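PDB 6XEP: thiamine-monophosphate kinase from Stenotrophomonas maltophilia, which probably catalyses the ATP-dependent, magnesium-requiring phosphorylation of thiamine monophosphate to thiamine diphosphate, the active form of vitamin B1. Local coordinates for residues A230-I235 against E277-A282. Residues are numbered along the deposited sequence; the frame is centred on the assembly and turned at random.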
loop_
_atom_site.group_PDB
_atom_site.type_symbol
_atom_site.label_atom_id
_atom_site.label_comp_id
_atom_site.label_asym_id
_atom_site.label_seq_id
_atom_site.Cartn_x
_atom_site.Cartn_y
_atom_site.Cartn_z
ATOM N N ALA A 230 15.568 21.046 2.566
ATOM C CA ALA A 230 15.182 19.953 3.449
ATOM C C ALA A 230 15.786 18.639 2.977
ATOM O O ALA A 230 16.373 17.896 3.771
ATOM C CB ALA A 230 13.652 19.848 3.513
ATOM N N ASP A 231 15.698 18.362 1.673
ATOM C CA ASP A 231 16.131 17.070 1.155
ATOM C C ASP A 231 17.649 16.983 1.043
ATOM O O ASP A 231 18.243 15.961 1.414
ATOM C CB ASP A 231 15.433 16.800 -0.181
ATOM C CG ASP A 231 13.959 16.449 0.013
ATOM O OD1 ASP A 231 13.677 15.495 0.770
ATOM O OD2 ASP A 231 13.092 17.155 -0.527
ATOM N N LEU A 232 18.310 18.043 0.581
ATOM C CA LEU A 232 19.767 18.044 0.661
ATOM C C LEU A 232 20.225 17.946 2.107
ATOM O O LEU A 232 21.262 17.337 2.396
ATOM C CB LEU A 232 20.319 19.313 0.019
ATOM C CG LEU A 232 21.818 19.491 -0.054
ATOM C CD1 LEU A 232 22.440 18.263 -0.683
ATOM C CD2 LEU A 232 22.080 20.745 -0.885
ATOM N N GLY A 233 19.443 18.517 3.020
ATOM C CA GLY A 233 19.691 18.348 4.446
ATOM C C GLY A 233 19.815 16.908 4.885
ATOM O O GLY A 233 20.614 16.590 5.767
ATOM N N HIS A 234 19.005 16.017 4.305
ATOM C CA HIS A 234 19.155 14.596 4.611
ATOM C C HIS A 234 20.509 14.065 4.142
ATOM O O HIS A 234 21.140 13.271 4.844
ATOM C CB HIS A 234 18.034 13.777 3.965
ATOM C CG HIS A 234 16.663 14.171 4.402
ATOM N ND1 HIS A 234 16.371 14.525 5.700
ATOM C CD2 HIS A 234 15.501 14.268 3.711
ATOM C CE1 HIS A 234 15.086 14.827 5.791
ATOM N NE2 HIS A 234 14.536 14.676 4.599
ATOM N N ILE A 235 20.976 14.480 2.961
ATOM C CA ILE A 235 22.304 14.033 2.531
ATOM C C ILE A 235 23.378 14.533 3.495
ATOM O O ILE A 235 24.275 13.785 3.905
ATOM C CB ILE A 235 22.602 14.480 1.088
ATOM C CG1 ILE A 235 21.693 13.746 0.100
ATOM C CG2 ILE A 235 24.060 14.167 0.730
ATOM C CD1 ILE A 235 22.026 14.046 -1.360
ATOM N N GLU A 277 12.343 16.262 -8.318
ATOM C CA GLU A 277 13.622 16.208 -9.008
ATOM C C GLU A 277 14.586 15.368 -8.181
ATOM O O GLU A 277 14.276 14.982 -7.060
ATOM C CB GLU A 277 14.166 17.625 -9.233
ATOM C CG GLU A 277 13.265 18.454 -10.147
ATOM C CD GLU A 277 13.300 18.003 -11.621
ATOM O OE1 GLU A 277 13.995 17.013 -11.972
ATOM O OE2 GLU A 277 12.632 18.662 -12.453
ATOM N N LEU A 278 15.750 15.051 -8.749
ATOM C CA LEU A 278 16.774 14.298 -8.027
ATOM C C LEU A 278 17.954 15.212 -7.733
ATOM O O LEU A 278 18.445 15.894 -8.633
ATOM C CB LEU A 278 17.266 13.093 -8.837
ATOM C CG LEU A 278 16.339 11.897 -8.985
ATOM C CD1 LEU A 278 17.105 10.736 -9.656
ATOM C CD2 LEU A 278 15.818 11.473 -7.623
ATOM N N CYS A 279 18.411 15.218 -6.486
ATOM C CA CYS A 279 19.626 15.935 -6.095
ATOM C C CYS A 279 20.680 14.899 -5.756
ATOM O O CYS A 279 20.392 13.937 -5.028
ATOM C CB CYS A 279 19.356 16.858 -4.900
ATOM S SG CYS A 279 20.815 17.697 -4.271
ATOM N N PHE A 280 21.889 15.054 -6.308
ATOM C CA PHE A 280 22.925 14.061 -6.047
ATOM C C PHE A 280 24.283 14.728 -5.912
ATOM O O PHE A 280 24.468 15.896 -6.260
ATOM C CB PHE A 280 22.960 12.960 -7.128
ATOM C CG PHE A 280 23.146 13.468 -8.528
ATOM C CD1 PHE A 280 22.068 13.953 -9.252
ATOM C CD2 PHE A 280 24.399 13.415 -9.138
ATOM C CE1 PHE A 280 22.222 14.397 -10.557
ATOM C CE2 PHE A 280 24.573 13.855 -10.450
ATOM C CZ PHE A 280 23.471 14.351 -11.163
ATOM N N THR A 281 25.235 13.974 -5.370
ATOM C CA THR A 281 26.606 14.433 -5.277
ATOM C C THR A 281 27.486 13.483 -6.080
ATOM O O THR A 281 27.165 12.294 -6.230
ATOM C CB THR A 281 27.087 14.532 -3.807
ATOM O OG1 THR A 281 27.554 13.258 -3.338
ATOM C CG2 THR A 281 25.973 15.053 -2.889
ATOM N N ALA A 282 28.569 14.035 -6.628
ATOM C CA ALA A 282 29.489 13.297 -7.482
ATOM C C ALA A 282 30.888 13.878 -7.337
ATOM O O ALA A 282 31.058 15.072 -7.071
ATOM C CB ALA A 282 29.068 13.348 -8.963
#
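Ile235 bridges two residues of the strand with its two branches: CD1 ends 4.0 Å from the backbone O of Cys279, while CG2 meets the methyl CG2 of Thr281, tip to tip, at 4.2 Å. The split follows from the torsions, since CG1 lies beside the backbone N (chi1 -68°) and the chain then runs on extended (chi2 -175°), which carries CD1 across to the strand backbone. One turn back, Leu232 makes an apolar contact between CD1 and the SG of Cys279, again at 4.0 Å. That sulfur stands anti to its own backbone N and on the helix side of the strand, the CB bonds of Cys279 and Thr281 both pointing toward the helix, whereas that of Phe280 points away and its ring meets Trp163. The axes approach to 9.4 Å and cross at -33°. No hydrogen bond joins the segments, consistent with packing of methyl groups against a thiol, a methyl and one backbone carbonyl. Helix 228-239 lies over part of one face of the mixed sheet in the PurM-like C-terminal domain, Ile235 also touching Val222 of strand 220-224 and Leu232 touching Ala243 and Val245 of strand 242-245; helix 208-214 packs against the other face through Leu278 and Phe280. Thr281 gives the helix its methyl, and its OG1 is hydrogen-bonded to Asp160. In the first turn of the helix, Asp231 OD2 accepts bonds from the backbone N atoms of Ser225 and Asp226, predicted to bind ATP and magnesium respectively.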